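N-acetylneuraminate epimerase (PDB 2UVK) converts the alpha-anomer of N-acetylneuraminate (sialic acid) to the beta-anomer, speeding the equilibrium between the two in the bacterial periplasm. Local coordinates at residues Leu101-Met109 and Phe169-Trp180; Leu48-Arg56 and Asp87-Trp98. One frame throughout, in Å; residues are numbered along the deposited sequence.

Contact 1: residues Leu101-Met109 and Phe169-Trp180; sequences LMSHAPMGM and FLLSFDPSTQQW
The hydroxyl of S103 joins two polar groups of the hairpin 169-180: its OG donates to the backbone O of Q178 at 2.7 Å and accepts a weak bond from W180 NE1 at 2.9 Å, strongly bent at 126°. Serine suits the place because one oxygen can both give and receive; with OG anti to the backbone N (chi1 -177°), it reaches the rim of the indole. Two waters each link Q178 OE1 to the backbone of M102.

A105, small enough to come close, sets its CA 3.7 Å from the centroid of the W180 five-membered ring as a CH-pi contact, while F173 CB covers the opposite face. M109, a selenomethionine, adds an oblique Met-aromatic contact, SE lying 3.8 Å from W180 CH2.

L101 CD1 meets the edge of the F173 ring at CZ (3.6 Å), and the pyrrolidine CG of P106 rests against L171 CD2 (3.9 Å).

Here the loop leaving one blade of the kelch propeller packs on the third and fourth strands of the next, where F173 and W180 are spaced like Y91 and W98. Strands 88-92 and 120-125 close in on W180 through V88 and V123, and F165 of the second subunit packs on P106 and L171.

Contact 2: residues Leu48-Arg56 and Asp87-Trp98; sequences LAAFPGGPR and DVHKYNPKTNSW
N96 OD1 is gripped from opposite faces of its amide plane, by A49 N at 3.0 Å, nearly straight (166°), and by Y91 OH at 2.7 Å. Asparagine fits because its carbonyl oxygen can take both donors; CG anti to the backbone N (chi1 -171°) brings it across to the loop. L48 lays its methyls against the phenol, CD1 lying 3.9 Å from Y91 CZ.

W98 spends its ring N-H on the carbonyl of A49, NE1 to O 2.9 Å, with the oxygen near the indole plane but the donor well above the carbonyl plane. Y91 and W98, on the third and fourth strands of a blade, are the aromatic pair of the kelch motif, and the incoming loop docks on them. P52 CD and the edge of F51 lie over one face of the indole, Y91 CB over the other. The F51 and W98 rings are T-shaped, planes at 88°; F51 also turns its edge to the face of H89.

R56 meets D87 end-on in a nearly coplanar salt bridge, NH1 to OD1 and NH2 to OD2 both 2.8 Å, each through a syn lone pair. NE and NH2 together also hold G53 O. A methionine here would probably leave the buried carboxylate of D87 without the two guanidinium bonds, and G53 O without both donors. F51 CE2 covers one face of the guanidinium, F85 makes a cation-pi contact with it, and G72 O takes another bond from NH1.

In the fold
From the N terminus, the chain leaves outer strand 46-47 of the first blade through 48-56, towards strand 60-64. Contact 2 closes when strands 88-92 and 97-100, the outer pair of the next blade, return to pack against that loop. Segment 101-109 then repeats the step towards strand 112-117, and contact 1 closes after a longer excursion through helices 129-142 and 146-157. The two loops follow in series, neither nested nor crossed, with centres about 17 Å apart. Each ties an inter-blade loop to the following blade of the propeller. L101 N probably bonds to V88 O (2.9 Å) within the second blade, W180 CZ2 of the third packs on V88 CG2, and contact 2 brings in the first.

Contact 1: residues Leu101-Met109 and Phe169-Trp180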
loop_
_atom_site.group_PDB
_atom_site.type_symbol
_atom_site.label_atom_id
_atom_site.label_comp_id
_atom_site.label_asym_id
_atom_site.label_seq_id
_atom_site.Cartn_x
_atom_site.Cartn_y
_atom_site.Cartn_z
ATOM N N LEU B 101 14.068 -7.552 -12.884
ATOM C CA LEU B 101 14.001 -6.190 -13.384
ATOM C C LEU B 101 14.188 -5.220 -12.222
ATOM O O LEU B 101 13.804 -5.522 -11.066
ATOM C CB LEU B 101 12.677 -5.923 -14.120
ATOM C CG LEU B 101 12.333 -6.875 -15.269
ATOM C CD1 LEU B 101 11.033 -6.448 -15.939
ATOM C CD2 LEU B 101 13.471 -6.951 -16.296
HETATM N N MSE B 102 14.797 -4.073 -12.508
HETATM C CA MSE B 102 14.840 -2.995 -11.526
HETATM C C MSE B 102 13.515 -2.291 -11.668
HETATM O O MSE B 102 13.339 -1.435 -12.527
HETATM C CB MSE B 102 16.022 -2.062 -11.795
HETATM C CG MSE B 102 16.133 -0.954 -10.751
HETATM SE SE MSE B 102 17.802 0.025 -10.920
HETATM C CE MSE B 102 18.994 -1.133 -9.872
ATOM N N SER B 103 12.554 -2.697 -10.836
ATOM C CA SER B 103 11.179 -2.277 -10.974
ATOM C C SER B 103 10.496 -2.485 -9.632
ATOM O O SER B 103 10.580 -3.575 -9.087
ATOM C CB SER B 103 10.511 -3.153 -12.014
ATOM O OG SER B 103 9.188 -2.767 -12.257
ATOM N N HIS B 104 9.797 -1.472 -9.146
ATOM C CA HIS B 104 9.208 -1.527 -7.795
ATOM C C HIS B 104 7.709 -1.284 -7.831
ATOM O O HIS B 104 7.268 -0.136 -7.945
ATOM C CB HIS B 104 9.895 -0.477 -6.930
ATOM C CG HIS B 104 11.341 -0.785 -6.705
ATOM N ND1 HIS B 104 12.373 -0.179 -7.392
ATOM C CD2 HIS B 104 11.912 -1.699 -5.886
ATOM C CE1 HIS B 104 13.518 -0.695 -6.980
ATOM N NE2 HIS B 104 13.266 -1.638 -6.096
ATOM N N ALA B 105 6.926 -2.352 -7.734
ATOM C CA ALA B 105 5.480 -2.197 -7.689
ATOM C C ALA B 105 5.085 -1.481 -6.396
ATOM O O ALA B 105 5.645 -1.754 -5.331
ATOM C CB ALA B 105 4.817 -3.556 -7.783
ATOM N N PRO B 106 4.127 -0.556 -6.483
ATOM C CA PRO B 106 3.724 0.194 -5.307
ATOM C C PRO B 106 3.051 -0.614 -4.212
ATOM O O PRO B 106 2.966 -0.133 -3.067
ATOM C CB PRO B 106 2.777 1.257 -5.875
ATOM C CG PRO B 106 2.300 0.676 -7.123
ATOM C CD PRO B 106 3.461 -0.031 -7.696
HETATM N N MSE B 107 2.575 -1.803 -4.554
HETATM C CA MSE B 107 1.970 -2.716 -3.581
HETATM C C MSE B 107 2.592 -4.101 -3.713
HETATM O O MSE B 107 2.929 -4.539 -4.816
HETATM C CB MSE B 107 0.450 -2.793 -3.790
HETATM C CG MSE B 107 -0.377 -1.701 -3.055
HETATM SE SE MSE B 107 -0.353 0.072 -3.877
HETATM C CE MSE B 107 -1.410 -0.291 -5.490
ATOM N N GLY B 108 2.761 -4.800 -2.590
ATOM C CA GLY B 108 3.097 -6.187 -2.662
ATOM C C GLY B 108 2.039 -6.894 -3.490
ATOM O O GLY B 108 0.907 -6.411 -3.620
HETATM N N MSE B 109 2.392 -8.041 -4.055
HETATM C CA MSE B 109 1.526 -8.779 -4.965
HETATM C C MSE B 109 1.470 -10.250 -4.583
HETATM O O MSE B 109 2.356 -11.029 -4.930
HETATM C CB MSE B 109 2.061 -8.604 -6.383
HETATM C CG MSE B 109 1.955 -7.179 -6.855
HETATM SE SE MSE B 109 2.634 -6.945 -8.694
HETATM C CE MSE B 109 4.542 -7.144 -8.309
ATOM N N PHE B 169 -6.649 -1.002 -6.047
ATOM C CA PHE B 169 -6.080 -0.216 -7.137
ATOM C C PHE B 169 -5.790 -1.094 -8.333
ATOM O O PHE B 169 -5.533 -2.284 -8.201
ATOM C CB PHE B 169 -4.815 0.501 -6.710
ATOM C CG PHE B 169 -5.046 1.557 -5.686
ATOM C CD1 PHE B 169 -5.495 2.808 -6.066
ATOM C CD2 PHE B 169 -4.825 1.311 -4.342
ATOM C CE1 PHE B 169 -5.693 3.796 -5.142
ATOM C CE2 PHE B 169 -5.025 2.294 -3.414
ATOM C CZ PHE B 169 -5.480 3.543 -3.818
ATOM N N LEU B 170 -5.833 -0.471 -9.509
ATOM C CA LEU B 170 -5.433 -1.110 -10.754
ATOM C C LEU B 170 -4.105 -0.487 -11.176
ATOM O O LEU B 170 -3.997 0.735 -11.313
ATOM C CB LEU B 170 -6.489 -0.877 -11.843
ATOM C CG LEU B 170 -6.277 -1.590 -13.183
ATOM C CD1 LEU B 170 -6.391 -3.067 -13.055
ATOM C CD2 LEU B 170 -7.300 -1.068 -14.211
ATOM N N LEU B 171 -3.095 -1.337 -11.361
ATOM C CA LEU B 171 -1.737 -0.918 -11.681
ATOM C C LEU B 171 -1.416 -1.394 -13.089
ATOM O O LEU B 171 -1.892 -2.449 -13.505
ATOM C CB LEU B 171 -0.748 -1.574 -10.698
ATOM C CG LEU B 171 -1.068 -1.501 -9.186
ATOM C CD1 LEU B 171 0.017 -2.300 -8.410
ATOM C CD2 LEU B 171 -1.189 -0.091 -8.701
ATOM N N SER B 172 -0.613 -0.636 -13.824
ATOM C CA SER B 172 -0.130 -1.129 -15.114
ATOM C C SER B 172 1.394 -1.073 -15.175
ATOM O O SER B 172 2.017 -0.075 -14.799
ATOM C CB SER B 172 -0.769 -0.371 -16.295
ATOM O OG SER B 172 -0.401 0.996 -16.322
ATOM N N PHE B 173 1.962 -2.185 -15.621
ATOM C CA PHE B 173 3.397 -2.341 -15.827
ATOM C C PHE B 173 3.653 -2.307 -17.334
ATOM O O PHE B 173 3.063 -3.091 -18.076
ATOM C CB PHE B 173 3.851 -3.681 -15.243
ATOM C CG PHE B 173 5.229 -4.111 -15.673
ATOM C CD1 PHE B 173 6.353 -3.656 -15.026
ATOM C CD2 PHE B 173 5.392 -5.009 -16.734
ATOM C CE1 PHE B 173 7.636 -4.070 -15.415
ATOM C CE2 PHE B 173 6.659 -5.411 -17.099
ATOM C CZ PHE B 173 7.766 -4.935 -16.449
ATOM N N ASP B 174 4.553 -1.421 -17.757
ATOM C CA ASP B 174 4.907 -1.285 -19.186
ATOM C C ASP B 174 6.250 -1.964 -19.410
ATOM O O ASP B 174 7.260 -1.493 -18.905
ATOM C CB ASP B 174 4.968 0.193 -19.571
ATOM C CG ASP B 174 5.229 0.403 -21.075
ATOM O OD1 ASP B 174 5.559 -0.580 -21.752
ATOM O OD2 ASP B 174 5.088 1.546 -21.553
ATOM N N PRO B 175 6.285 -3.084 -20.169
ATOM C CA PRO B 175 7.553 -3.800 -20.346
ATOM C C PRO B 175 8.687 -2.964 -20.980
ATOM O O PRO B 175 9.852 -3.234 -20.740
ATOM C CB PRO B 175 7.177 -4.972 -21.256
ATOM C CG PRO B 175 5.718 -5.097 -21.166
ATOM C CD PRO B 175 5.172 -3.744 -20.863
ATOM N N SER B 176 8.325 -1.964 -21.760
ATOM C CA SER B 176 9.309 -1.136 -22.442
ATOM C C SER B 176 10.081 -0.236 -21.483
ATOM O O SER B 176 11.286 -0.040 -21.646
ATOM C CB SER B 176 8.611 -0.311 -23.513
ATOM O OG SER B 176 7.989 -1.176 -24.462
ATOM N N THR B 177 9.393 0.271 -20.452
ATOM C CA THR B 177 9.991 1.196 -19.480
ATOM C C THR B 177 10.318 0.487 -18.152
ATOM O O THR B 177 11.148 0.960 -17.369
ATOM C CB THR B 177 9.023 2.356 -19.180
ATOM O OG1 THR B 177 7.893 1.859 -18.465
ATOM C CG2 THR B 177 8.511 2.998 -20.476
ATOM N N GLN B 178 9.663 -0.645 -17.939
ATOM C CA GLN B 178 9.686 -1.418 -16.669
ATOM C C GLN B 178 9.128 -0.662 -15.467
ATOM O O GLN B 178 9.410 -1.039 -14.313
ATOM C CB GLN B 178 11.077 -1.965 -16.351
ATOM C CG GLN B 178 11.678 -2.640 -17.570
ATOM C CD GLN B 178 13.075 -3.191 -17.374
ATOM O OE1 GLN B 178 13.667 -3.064 -16.320
ATOM N NE2 GLN B 178 13.622 -3.810 -18.439
ATOM N N GLN B 179 8.331 0.368 -15.747
ATOM C CA GLN B 179 7.759 1.223 -14.724
ATOM C C GLN B 179 6.308 0.885 -14.482
ATOM O O GLN B 179 5.609 0.358 -15.362
ATOM C CB GLN B 179 7.855 2.696 -15.123
ATOM C CG GLN B 179 9.241 3.179 -15.439
ATOM C CD GLN B 179 10.208 2.926 -14.314
ATOM O OE1 GLN B 179 10.081 3.510 -13.232
ATOM N NE2 GLN B 179 11.173 2.034 -14.540
ATOM N N TRP B 180 5.863 1.242 -13.266
ATOM C CA TRP B 180 4.489 1.021 -12.787
ATOM C C TRP B 180 3.703 2.310 -12.768
ATOM O O TRP B 180 4.199 3.331 -12.318
ATOM C CB TRP B 180 4.511 0.446 -11.359
ATOM C CG TRP B 180 5.029 -0.931 -11.344
ATOM C CD1 TRP B 180 6.333 -1.327 -11.227
ATOM C CD2 TRP B 180 4.258 -2.125 -11.454
ATOM N NE1 TRP B 180 6.415 -2.685 -11.287
ATOM C CE2 TRP B 180 5.162 -3.210 -11.456
ATOM C CE3 TRP B 180 2.894 -2.382 -11.656
ATOM C CZ2 TRP B 180 4.734 -4.542 -11.557
ATOM C CZ3 TRP B 180 2.464 -3.699 -11.746
ATOM C CH2 TRP B 180 3.384 -4.770 -11.711
HETATM O O HOH W 1 12.514 1.121 -11.966
HETATM O O HOH W 2 15.923 -3.663 -15.156
HETATM O O HOH W 3 14.277 -0.309 -14.957
#

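Contact 2: residues Leu48-Arg56 and Asp87-Trp98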
loop_
_atom_site.group_PDB
_atom_site.type_symbol
_atom_site.label_atom_id
_atom_site.label_comp_id
_atom_site.label_asym_id
_atom_site.label_seq_id
_atom_site.Cartn_x
_atom_site.Cartn_y
_atom_site.Cartn_z
ATOM N N LEU B 48 12.990 -25.741 -17.873
ATOM C CA LEU B 48 13.610 -24.497 -18.240
ATOM C C LEU B 48 14.612 -24.051 -17.167
ATOM O O LEU B 48 14.759 -24.691 -16.115
ATOM C CB LEU B 48 12.518 -23.443 -18.461
ATOM C CG LEU B 48 11.423 -23.775 -19.480
ATOM C CD1 LEU B 48 10.435 -22.627 -19.623
ATOM C CD2 LEU B 48 12.058 -24.128 -20.862
ATOM N N ALA B 49 15.264 -22.934 -17.416
ATOM C CA ALA B 49 16.144 -22.332 -16.431
ATOM C C ALA B 49 15.347 -22.040 -15.157
ATOM O O ALA B 49 14.198 -21.590 -15.220
ATOM C CB ALA B 49 16.763 -21.069 -16.990
ATOM N N ALA B 50 15.965 -22.318 -14.024
ATOM C CA ALA B 50 15.321 -22.104 -12.728
ATOM C C ALA B 50 15.022 -20.634 -12.474
ATOM O O ALA B 50 15.755 -19.738 -12.849
ATOM C CB ALA B 50 16.199 -22.655 -11.605
ATOM N N PHE B 51 13.906 -20.402 -11.793
ATOM C CA PHE B 51 13.546 -19.062 -11.350
ATOM C C PHE B 51 14.549 -18.587 -10.305
ATOM O O PHE B 51 14.752 -19.280 -9.319
ATOM C CB PHE B 51 12.125 -19.104 -10.779
ATOM C CG PHE B 51 11.564 -17.756 -10.433
ATOM C CD1 PHE B 51 11.183 -16.869 -11.416
ATOM C CD2 PHE B 51 11.415 -17.370 -9.103
ATOM C CE1 PHE B 51 10.660 -15.624 -11.074
ATOM C CE2 PHE B 51 10.893 -16.143 -8.786
ATOM C CZ PHE B 51 10.515 -15.288 -9.756
ATOM N N PRO B 52 15.175 -17.420 -10.517
ATOM C CA PRO B 52 16.205 -16.958 -9.617
ATOM C C PRO B 52 15.729 -16.246 -8.351
ATOM O O PRO B 52 16.555 -15.892 -7.506
ATOM C CB PRO B 52 16.976 -15.971 -10.494
ATOM C CG PRO B 52 16.007 -15.419 -11.362
ATOM C CD PRO B 52 15.071 -16.518 -11.676
ATOM N N GLY B 53 14.424 -16.008 -8.228
ATOM C CA GLY B 53 13.898 -15.259 -7.061
ATOM C C GLY B 53 13.397 -16.101 -5.898
ATOM O O GLY B 53 12.702 -15.585 -4.974
ATOM N N GLY B 54 13.739 -17.388 -5.901
ATOM C CA GLY B 54 13.263 -18.326 -4.924
ATOM C C GLY B 54 11.851 -18.802 -5.169
ATOM O O GLY B 54 11.160 -18.255 -6.037
ATOM N N PRO B 55 11.399 -19.824 -4.427
ATOM C CA PRO B 55 10.034 -20.312 -4.569
ATOM C C PRO B 55 9.006 -19.224 -4.311
ATOM O O PRO B 55 9.228 -18.376 -3.463
ATOM C CB PRO B 55 9.933 -21.379 -3.496
ATOM C CG PRO B 55 11.394 -21.863 -3.323
ATOM C CD PRO B 55 12.169 -20.628 -3.449
ATOM N N ARG B 56 7.905 -19.268 -5.065
ATOM C CA ARG B 56 6.807 -18.286 -4.933
ATOM C C ARG B 56 5.492 -19.010 -5.014
ATOM O O ARG B 56 5.257 -19.746 -5.992
ATOM C CB ARG B 56 6.809 -17.239 -6.055
ATOM C CG ARG B 56 8.088 -16.440 -6.221
ATOM C CD ARG B 56 8.468 -15.554 -5.033
ATOM N NE ARG B 56 9.741 -14.856 -5.236
ATOM C CZ ARG B 56 9.916 -13.696 -5.859
ATOM N NH1 ARG B 56 8.885 -13.045 -6.386
ATOM N NH2 ARG B 56 11.123 -13.143 -5.949
ATOM N N ASP B 87 8.133 -7.713 -6.781
ATOM C CA ASP B 87 9.121 -7.656 -7.860
ATOM C C ASP B 87 8.629 -8.222 -9.188
ATOM O O ASP B 87 7.530 -8.788 -9.286
ATOM C CB ASP B 87 10.430 -8.342 -7.431
ATOM C CG ASP B 87 10.250 -9.798 -7.051
ATOM O OD1 ASP B 87 9.113 -10.342 -7.172
ATOM O OD2 ASP B 87 11.246 -10.421 -6.590
ATOM N N VAL B 88 9.447 -7.995 -10.219
ATOM C CA VAL B 88 9.177 -8.513 -11.558
ATOM C C VAL B 88 10.447 -9.186 -12.090
ATOM O O VAL B 88 11.547 -8.626 -11.995
ATOM C CB VAL B 88 8.771 -7.372 -12.510
ATOM C CG1 VAL B 88 8.345 -7.923 -13.896
ATOM C CG2 VAL B 88 7.680 -6.496 -11.896
ATOM N N HIS B 89 10.267 -10.398 -12.596
ATOM C CA HIS B 89 11.320 -11.114 -13.312
ATOM C C HIS B 89 10.898 -11.291 -14.753
ATOM O O HIS B 89 9.726 -11.408 -15.052
ATOM C CB HIS B 89 11.563 -12.464 -12.660
ATOM C CG HIS B 89 12.323 -12.388 -11.370
ATOM N ND1 HIS B 89 11.744 -12.004 -10.182
ATOM C CD2 HIS B 89 13.616 -12.681 -11.076
ATOM C CE1 HIS B 89 12.647 -12.057 -9.213
ATOM N NE2 HIS B 89 13.793 -12.470 -9.731
ATOM N N LYS B 90 11.886 -11.302 -15.652
ATOM C CA LYS B 90 11.635 -11.515 -17.077
ATOM C C LYS B 90 12.376 -12.739 -17.558
ATOM O O LYS B 90 13.572 -12.871 -17.310
ATOM C CB LYS B 90 12.107 -10.300 -17.866
ATOM C CG LYS B 90 11.966 -10.427 -19.374
ATOM C CD LYS B 90 12.290 -9.123 -20.077
ATOM C CE LYS B 90 13.764 -8.772 -19.994
ATOM N NZ LYS B 90 14.622 -9.620 -20.870
ATOM N N TYR B 91 11.666 -13.618 -18.244
ATOM C CA TYR B 91 12.271 -14.806 -18.870
ATOM C C TYR B 91 12.239 -14.642 -20.376
ATOM O O TYR B 91 11.192 -14.373 -20.962
ATOM C CB TYR B 91 11.503 -16.053 -18.488
ATOM C CG TYR B 91 11.933 -17.309 -19.214
ATOM C CD1 TYR B 91 13.089 -17.991 -18.855
ATOM C CD2 TYR B 91 11.172 -17.812 -20.266
ATOM C CE1 TYR B 91 13.466 -19.152 -19.504
ATOM C CE2 TYR B 91 11.571 -18.980 -20.937
ATOM C CZ TYR B 91 12.697 -19.631 -20.537
ATOM O OH TYR B 91 13.097 -20.764 -21.194
ATOM N N ASN B 92 13.417 -14.796 -20.978
ATOM C CA ASN B 92 13.574 -14.746 -22.443
ATOM C C ASN B 92 13.620 -16.178 -22.988
ATOM O O ASN B 92 14.556 -16.921 -22.723
ATOM C CB ASN B 92 14.833 -13.944 -22.791
ATOM C CG ASN B 92 15.078 -13.839 -24.292
ATOM O OD1 ASN B 92 14.367 -14.433 -25.088
ATOM N ND2 ASN B 92 16.074 -13.047 -24.672
ATOM N N PRO B 93 12.560 -16.599 -23.675
ATOM C CA PRO B 93 12.551 -17.983 -24.161
ATOM C C PRO B 93 13.608 -18.286 -25.237
ATOM O O PRO B 93 14.030 -19.440 -25.368
ATOM C CB PRO B 93 11.130 -18.182 -24.692
ATOM C CG PRO B 93 10.470 -16.845 -24.691
ATOM C CD PRO B 93 11.337 -15.856 -24.012
ATOM N N LYS B 94 14.043 -17.266 -25.965
ATOM C CA LYS B 94 15.018 -17.474 -27.035
ATOM C C LYS B 94 16.387 -17.843 -26.475
ATOM O O LYS B 94 17.158 -18.578 -27.113
ATOM C CB LYS B 94 15.111 -16.227 -27.897
ATOM C CG LYS B 94 13.784 -15.849 -28.538
ATOM C CD LYS B 94 13.957 -14.846 -29.672
ATOM C CE LYS B 94 12.652 -14.606 -30.406
ATOM N NZ LYS B 94 12.828 -13.606 -31.494
ATOM N N THR B 95 16.682 -17.349 -25.275
ATOM C CA THR B 95 17.945 -17.589 -24.596
ATOM C C THR B 95 17.821 -18.449 -23.331
ATOM O O THR B 95 18.822 -18.722 -22.678
ATOM C CB THR B 95 18.605 -16.251 -24.233
ATOM O OG1 THR B 95 17.726 -15.494 -23.394
ATOM C CG2 THR B 95 18.874 -15.450 -25.484
ATOM N N ASN B 96 16.596 -18.860 -22.984
ATOM C CA ASN B 96 16.340 -19.660 -21.773
ATOM C C ASN B 96 17.033 -19.057 -20.553
ATOM O O ASN B 96 17.747 -19.743 -19.819
ATOM C CB ASN B 96 16.771 -21.113 -21.997
ATOM C CG ASN B 96 16.346 -22.067 -20.871
ATOM O OD1 ASN B 96 15.302 -21.902 -20.226
ATOM N ND2 ASN B 96 17.155 -23.093 -20.655
ATOM N N SER B 97 16.774 -17.763 -20.325
ATOM C CA SER B 97 17.462 -17.027 -19.273
ATOM C C SER B 97 16.502 -16.072 -18.577
ATOM O O SER B 97 15.646 -15.463 -19.226
ATOM C CB SER B 97 18.668 -16.246 -19.846
ATOM O OG SER B 97 18.270 -15.333 -20.855
ATOM N N TRP B 98 16.724 -15.923 -17.274
ATOM C CA TRP B 98 15.933 -15.004 -16.410
ATOM C C TRP B 98 16.755 -13.786 -16.032
ATOM O O TRP B 98 17.972 -13.881 -15.820
ATOM C CB TRP B 98 15.553 -15.704 -15.113
ATOM C CG TRP B 98 14.538 -16.764 -15.239
ATOM C CD1 TRP B 98 14.763 -18.098 -15.388
ATOM C CD2 TRP B 98 13.102 -16.605 -15.157
ATOM N NE1 TRP B 98 13.562 -18.776 -15.443
ATOM C CE2 TRP B 98 12.531 -17.884 -15.291
ATOM C CE3 TRP B 98 12.257 -15.496 -15.006
ATOM C CZ2 TRP B 98 11.150 -18.098 -15.286
ATOM C CZ3 TRP B 98 10.867 -15.717 -14.977
ATOM C CH2 TRP B 98 10.336 -17.000 -15.132
#